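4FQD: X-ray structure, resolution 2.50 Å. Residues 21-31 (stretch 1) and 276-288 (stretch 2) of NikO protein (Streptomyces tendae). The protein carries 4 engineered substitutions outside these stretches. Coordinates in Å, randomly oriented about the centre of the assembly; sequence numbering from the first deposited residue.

Stretch 1 21-31: GNRLSGAVRTS
Stretch 2 (276-288) VLLADEPLRITGP

Two segments whose touching residues lie at least 254 apart in sequence can be hydrogen-bonded chiefly through their backbones, and residues 21-31 and 276-288 show this, burying 815 Å² between them. R23, V28 and L24 cover the most surface. V28 lies in an extended strand (phi/psi -126/141) running parallel, at 19°, to strand 283-286, in register with I285 (CA to CA, 5.0 Å). V28 bonds to the residues flanking its partner: V28 N donates to R284 O at 3.0 Å, and T286 N to V28 O at 2.9 Å. V28 (chi1 m) and I285 (m, t) share one face of the sheet, where V28 CG2 packs 3.7 Å from I285 CG1; R29 and T286 share the other. The ladder ends at T30 (chi1 p), whose N and OG1 each donate to T286 O at 2.9 Å. G287 lacks a side chain where a CB would clash with T30 OG1.

At the helical end, L24 (m, t) forms a single bridge with A279: L24 N donates to L278 O at 2.9 Å, while L24 CD1 rests 3.7 Å from L278 CB. The R23 CA-to-CB bond points toward the other stretch (chi m, m, t), and R23 NH1 donates to A279 O at 2.8 Å, near the guanidinium plane. A water accepting from R23 NH1 at 3.0 Å donates to V276 O at 2.9 Å.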

ATOM      1  N   GLY A  21     -32.329  -8.046  -0.498  1.00 16.32           N
ATOM      2  CA  GLY A  21     -33.186  -6.984  -0.006  1.00 19.59           C
ATOM      3  C   GLY A  21     -33.739  -7.304   1.369  1.00 19.70           C
ATOM      4  O   GLY A  21     -34.392  -6.471   1.998  1.00 21.73           O
ATOM      5  N   ASN A  22     -33.478  -8.520   1.834  1.00 16.89           N
ATOM      6  CA  ASN A  22     -33.933  -8.948   3.150  1.00 18.26           C
ATOM      7  C   ASN A  22     -32.849  -8.787   4.208  1.00 19.20           C
ATOM      8  O   ASN A  22     -31.679  -9.081   3.963  1.00 22.21           O
ATOM      9  CB  ASN A  22     -34.418 -10.398   3.104  1.00 16.11           C
ATOM     10  CG  ASN A  22     -35.547 -10.603   2.116  1.00 22.89           C
ATOM     11  OD1 ASN A  22     -36.693 -10.241   2.381  1.00 27.54           O
ATOM     12  ND2 ASN A  22     -35.230 -11.189   0.966  1.00 21.62           N
ATOM     13  N   ARG A  23     -33.245  -8.317   5.385  1.00 19.18           N
ATOM     14  CA  ARG A  23     -32.311  -8.123   6.488  1.00 17.01           C
ATOM     15  C   ARG A  23     -32.046  -9.425   7.236  1.00 19.84           C
ATOM     16  O   ARG A  23     -32.972 -10.164   7.564  1.00 22.92           O
ATOM     17  CB  ARG A  23     -32.834  -7.053   7.447  1.00 17.44           C
ATOM     18  CG  ARG A  23     -32.659  -5.637   6.927  1.00 20.51           C
ATOM     19  CD  ARG A  23     -31.193  -5.242   6.934  1.00 18.27           C
ATOM     20  NE  ARG A  23     -30.908  -4.137   6.026  1.00 19.88           N
ATOM     21  CZ  ARG A  23     -29.719  -3.553   5.913  1.00 25.41           C
ATOM     22  NH1 ARG A  23     -28.704  -3.962   6.661  1.00 13.52           N
ATOM     23  NH2 ARG A  23     -29.546  -2.555   5.058  1.00 19.85           N
ATOM     24  N   LEU A  24     -30.772  -9.697   7.498  1.00 21.35           N
ATOM     25  CA  LEU A  24     -30.377 -10.909   8.204  1.00 21.28           C
ATOM     26  C   LEU A  24     -30.357 -10.679   9.709  1.00 22.18           C
ATOM     27  O   LEU A  24     -30.075  -9.575  10.173  1.00 24.20           O
ATOM     28  CB  LEU A  24     -28.999 -11.376   7.731  1.00 17.18           C
ATOM     29  CG  LEU A  24     -28.822 -11.572   6.225  1.00 23.05           C
ATOM     30  CD1 LEU A  24     -27.432 -12.106   5.915  1.00 22.57           C
ATOM     31  CD2 LEU A  24     -29.893 -12.496   5.671  1.00 20.03           C
ATOM     32  N   SER A  25     -30.655 -11.728  10.468  1.00 25.46           N
ATOM     33  CA  SER A  25     -30.622 -11.651  11.925  1.00 27.21           C
ATOM     34  C   SER A  25     -30.429 -13.033  12.537  1.00 25.98           C
ATOM     35  O   SER A  25     -30.798 -14.046  11.941  1.00 21.20           O
ATOM     36  CB  SER A  25     -31.905 -11.013  12.464  1.00 25.45           C
ATOM     37  OG  SER A  25     -33.039 -11.805  12.158  1.00 34.58           O
ATOM     38  N   GLY A  26     -29.846 -13.066  13.730  1.00 22.70           N
ATOM     39  CA  GLY A  26     -29.600 -14.316  14.423  1.00 20.65           C
ATOM     40  C   GLY A  26     -28.159 -14.447  14.877  1.00 31.72           C
ATOM     41  O   GLY A  26     -27.455 -13.450  15.041  1.00 26.31           O
ATOM     42  N   ALA A  27     -27.722 -15.684  15.080  1.00 28.84           N
ATOM     43  CA  ALA A  27     -26.354 -15.951  15.503  1.00 30.28           C
ATOM     44  C   ALA A  27     -25.684 -16.949  14.568  1.00 29.98           C
ATOM     45  O   ALA A  27     -26.340 -17.824  14.003  1.00 21.64           O
ATOM     46  CB  ALA A  27     -26.331 -16.463  16.933  1.00 28.71           C
ATOM     47  N   VAL A  28     -24.373 -16.806  14.403  1.00 21.43           N
ATOM     48  CA  VAL A  28     -23.600 -17.725  13.578  1.00 24.76           C
ATOM     49  C   VAL A  28     -22.432 -18.308  14.365  1.00 22.30           C
ATOM     50  O   VAL A  28     -21.798 -17.614  15.160  1.00 19.12           O
ATOM     51  CB  VAL A  28     -23.060 -17.035  12.306  1.00 22.71           C
ATOM     52  CG1 VAL A  28     -24.193 -16.741  11.338  1.00 25.72           C
ATOM     53  CG2 VAL A  28     -22.313 -15.761  12.664  1.00 16.95           C
ATOM     54  N   ARG A  29     -22.159 -19.590  14.152  1.00 22.72           N
ATOM     55  CA  ARG A  29     -21.004 -20.225  14.770  1.00 32.34           C
ATOM     56  C   ARG A  29     -19.958 -20.556  13.714  1.00 23.07           C
ATOM     57  O   ARG A  29     -20.274 -21.112  12.660  1.00 23.50           O
ATOM     58  CB  ARG A  29     -21.409 -21.478  15.557  1.00 27.94           C
ATOM     59  CG  ARG A  29     -22.115 -22.542  14.736  1.00 33.88           C
ATOM     60  CD  ARG A  29     -22.437 -23.766  15.579  1.00 56.45           C
ATOM     61  NE  ARG A  29     -21.235 -24.401  16.117  1.00 52.73           N
ATOM     62  CZ  ARG A  29     -21.062 -24.709  17.399  1.00 55.48           C
ATOM     63  NH1 ARG A  29     -22.014 -24.440  18.283  1.00 58.85           N
ATOM     64  NH2 ARG A  29     -19.937 -25.287  17.799  1.00 50.36           N
ATOM     65  N   THR A  30     -18.712 -20.199  13.997  1.00 22.91           N
ATOM     66  CA  THR A  30     -17.626 -20.413  13.052  1.00 23.14           C
ATOM     67  C   THR A  30     -17.078 -21.830  13.139  1.00 17.99           C
ATOM     68  O   THR A  30     -17.252 -22.516  14.146  1.00 16.41           O
ATOM     69  CB  THR A  30     -16.472 -19.422  13.294  1.00 17.98           C
ATOM     70  OG1 THR A  30     -15.994 -19.564  14.637  1.00 11.27           O
ATOM     71  CG2 THR A  30     -16.941 -17.992  13.076  1.00 13.45           C
ATOM     72  N   SER A  31     -16.421 -22.262  12.070  1.00 21.01           N
ATOM     73  CA  SER A  31     -15.717 -23.536  12.068  1.00 18.34           C
ATOM     74  C   SER A  31     -14.222 -23.280  12.199  1.00 18.76           C
ATOM     75  O   SER A  31     -13.768 -22.141  12.074  1.00 14.70           O
ATOM     76  CB  SER A  31     -16.016 -24.319  10.789  1.00 21.76           C
ATOM     77  OG  SER A  31     -17.385 -24.680  10.721  1.00 21.84           O
ATOM     78  N   VAL A 276     -22.265  -6.239   8.942  1.00 13.49           N
ATOM     79  CA  VAL A 276     -22.224  -4.795   8.737  1.00 13.87           C
ATOM     80  C   VAL A 276     -23.162  -4.352   7.613  1.00 12.45           C
ATOM     81  O   VAL A 276     -23.827  -3.319   7.718  1.00 10.03           O
ATOM     82  CB  VAL A 276     -20.782  -4.314   8.441  1.00 10.65           C
ATOM     83  CG1 VAL A 276     -20.777  -2.883   7.931  1.00  9.96           C
ATOM     84  CG2 VAL A 276     -19.915  -4.439   9.684  1.00 10.41           C
ATOM     85  N   LEU A 277     -23.231  -5.148   6.551  1.00 12.59           N
ATOM     86  CA  LEU A 277     -23.937  -4.738   5.340  1.00 10.71           C
ATOM     87  C   LEU A 277     -25.327  -5.352   5.161  1.00 12.70           C
ATOM     88  O   LEU A 277     -26.159  -4.797   4.444  1.00 14.05           O
ATOM     89  CB  LEU A 277     -23.083  -5.043   4.106  1.00  9.71           C
ATOM     90  CG  LEU A 277     -21.701  -4.389   4.064  1.00 13.03           C
ATOM     91  CD1 LEU A 277     -20.961  -4.772   2.790  1.00  8.15           C
ATOM     92  CD2 LEU A 277     -21.817  -2.878   4.191  1.00 10.85           C
ATOM     93  N   LEU A 278     -25.583  -6.487   5.804  1.00 12.61           N
ATOM     94  CA  LEU A 278     -26.821  -7.223   5.549  1.00 12.48           C
ATOM     95  C   LEU A 278     -27.747  -7.357   6.757  1.00 12.57           C
ATOM     96  O   LEU A 278     -28.941  -7.608   6.598  1.00 20.48           O
ATOM     97  CB  LEU A 278     -26.509  -8.608   4.974  1.00 11.36           C
ATOM     98  CG  LEU A 278     -25.659  -8.629   3.702  1.00 11.96           C
ATOM     99  CD1 LEU A 278     -25.386 -10.061   3.261  1.00 12.51           C
ATOM    100  CD2 LEU A 278     -26.328  -7.837   2.588  1.00  9.44           C
ATOM    101  N   ALA A 279     -27.204  -7.194   7.959  1.00 15.12           N
ATOM    102  CA  ALA A 279     -27.996  -7.359   9.174  1.00 17.88           C
ATOM    103  C   ALA A 279     -28.679  -6.062   9.601  1.00 21.45           C
ATOM    104  O   ALA A 279     -28.243  -4.972   9.233  1.00 21.32           O
ATOM    105  CB  ALA A 279     -27.131  -7.903  10.303  1.00 16.15           C
ATOM    106  N   ASP A 280     -29.755  -6.188  10.373  1.00 21.74           N
ATOM    107  CA  ASP A 280     -30.451  -5.021  10.910  1.00 28.25           C
ATOM    108  C   ASP A 280     -30.264  -4.930  12.423  1.00 25.17           C
ATOM    109  O   ASP A 280     -30.596  -3.921  13.043  1.00 31.46           O
ATOM    110  CB  ASP A 280     -31.938  -5.053  10.548  1.00 28.05           C
ATOM    111  CG  ASP A 280     -32.626  -6.312  11.022  1.00 36.20           C
ATOM    112  OD1 ASP A 280     -31.920  -7.308  11.279  1.00 31.98           O
ATOM    113  OD2 ASP A 280     -33.869  -6.311  11.134  1.00 36.37           O
ATOM    114  N   GLU A 281     -29.731  -5.999  13.004  1.00 20.98           N
ATOM    115  CA  GLU A 281     -29.336  -6.014  14.407  1.00 21.62           C
ATOM    116  C   GLU A 281     -27.908  -6.544  14.505  1.00 21.85           C
ATOM    117  O   GLU A 281     -27.459  -7.266  13.614  1.00 19.20           O
ATOM    118  CB  GLU A 281     -30.292  -6.878  15.231  1.00 23.04           C
ATOM    119  CG  GLU A 281     -31.610  -6.198  15.570  1.00 47.55           C
ATOM    120  CD  GLU A 281     -31.428  -4.957  16.428  1.00 56.16           C
ATOM    121  OE1 GLU A 281     -30.730  -5.038  17.462  1.00 50.71           O
ATOM    122  OE2 GLU A 281     -31.982  -3.898  16.067  1.00 47.67           O
ATOM    123  N   PRO A 282     -27.184  -6.173  15.577  1.00 18.74           N
ATOM    124  CA  PRO A 282     -25.812  -6.644  15.800  1.00 17.28           C
ATOM    125  C   PRO A 282     -25.682  -8.159  15.670  1.00 15.90           C
ATOM    126  O   PRO A 282     -26.299  -8.906  16.430  1.00 20.39           O
ATOM    127  CB  PRO A 282     -25.536  -6.210  17.240  1.00 14.78           C
ATOM    128  CG  PRO A 282     -26.337  -4.975  17.400  1.00 18.39           C
ATOM    129  CD  PRO A 282     -27.597  -5.197  16.604  1.00 21.30           C
ATOM    130  N   LEU A 283     -24.885  -8.599  14.701  1.00 12.37           N
ATOM    131  CA  LEU A 283     -24.729 -10.019  14.414  1.00 11.14           C
ATOM    132  C   LEU A 283     -23.696 -10.668  15.328  1.00 18.74           C
ATOM    133  O   LEU A 283     -22.516 -10.320  15.300  1.00 13.15           O
ATOM    134  CB  LEU A 283     -24.329 -10.221  12.952  1.00 12.85           C
ATOM    135  CG  LEU A 283     -24.296 -11.671  12.466  1.00 15.44           C
ATOM    136  CD1 LEU A 283     -25.699 -12.256  12.456  1.00 15.11           C
ATOM    137  CD2 LEU A 283     -23.659 -11.766  11.089  1.00 11.57           C
ATOM    138  N   ARG A 284     -24.149 -11.621  16.135  1.00 16.17           N
ATOM    139  CA  ARG A 284     -23.266 -12.322  17.057  1.00 17.69           C
ATOM    140  C   ARG A 284     -22.559 -13.469  16.343  1.00 17.07           C
ATOM    141  O   ARG A 284     -23.201 -14.325  15.734  1.00 16.05           O
ATOM    142  CB  ARG A 284     -24.057 -12.843  18.257  1.00 21.85           C
ATOM    143  CG  ARG A 284     -23.313 -12.754  19.579  1.00 33.85           C
ATOM    144  CD  ARG A 284     -24.236 -13.069  20.743  1.00 45.71           C
ATOM    145  NE  ARG A 284     -24.785 -14.419  20.647  1.00 53.64           N
ATOM    146  CZ  ARG A 284     -24.228 -15.489  21.202  1.00 39.39           C
ATOM    147  NH1 ARG A 284     -23.107 -15.368  21.896  1.00 41.04           N
ATOM    148  NH2 ARG A 284     -24.791 -16.680  21.065  1.00 41.02           N
ATOM    149  N   ILE A 285     -21.231 -13.475  16.416  1.00 13.22           N
ATOM    150  CA  ILE A 285     -20.422 -14.488  15.747  1.00 12.62           C
ATOM    151  C   ILE A 285     -19.577 -15.239  16.773  1.00 14.91           C
ATOM    152  O   ILE A 285     -18.667 -14.670  17.373  1.00 15.05           O
ATOM    153  CB  ILE A 285     -19.495 -13.849  14.699  1.00 12.90           C
ATOM    154  CG1 ILE A 285     -20.281 -12.878  13.814  1.00 15.25           C
ATOM    155  CG2 ILE A 285     -18.815 -14.921  13.863  1.00 18.93           C
ATOM    156  CD1 ILE A 285     -19.409 -11.922  13.028  1.00 13.86           C
ATOM    157  N   THR A 286     -19.877 -16.519  16.965  1.00 12.75           N
ATOM    158  CA  THR A 286     -19.228 -17.300  18.015  1.00 17.60           C
ATOM    159  C   THR A 286     -18.153 -18.247  17.488  1.00 16.39           C
ATOM    160  O   THR A 286     -18.110 -18.569  16.301  1.00 14.79           O
ATOM    161  CB  THR A 286     -20.252 -18.119  18.826  1.00 17.58           C
ATOM    162  OG1 THR A 286     -20.854 -19.109  17.982  1.00 18.26           O
ATOM    163  CG2 THR A 286     -21.334 -17.210  19.394  1.00 20.07           C
ATOM    164  N   GLY A 287     -17.288 -18.692  18.395  1.00 14.29           N
ATOM    165  CA  GLY A 287     -16.218 -19.614  18.064  1.00 14.66           C
ATOM    166  C   GLY A 287     -15.270 -19.748  19.238  1.00 16.14           C
ATOM    167  O   GLY A 287     -14.898 -18.747  19.847  1.00 15.09           O
ATOM    168  N   PRO A 288     -14.877 -20.989  19.568  1.00 18.70           N
ATOM    169  CA  PRO A 288     -13.989 -21.236  20.709  1.00 13.45           C
ATOM    170  C   PRO A 288     -12.624 -20.581  20.522  1.00 13.71           C
ATOM    171  O   PRO A 288     -11.861 -20.976  19.642  1.00 15.74           O
ATOM    172  CB  PRO A 288     -13.853 -22.764  20.728  1.00  7.24           C
ATOM    173  CG  PRO A 288     -14.187 -23.197  19.339  1.00 15.29           C
ATOM    174  CD  PRO A 288     -15.224 -22.230  18.855  1.00 15.44           C
TER
HETATM  175  O   HOH W   1     -26.341  -2.087   6.943  1.00 10.20           O
HETATM  176  O   HOH W   2     -26.345  -1.716   4.237  1.00 18.70           O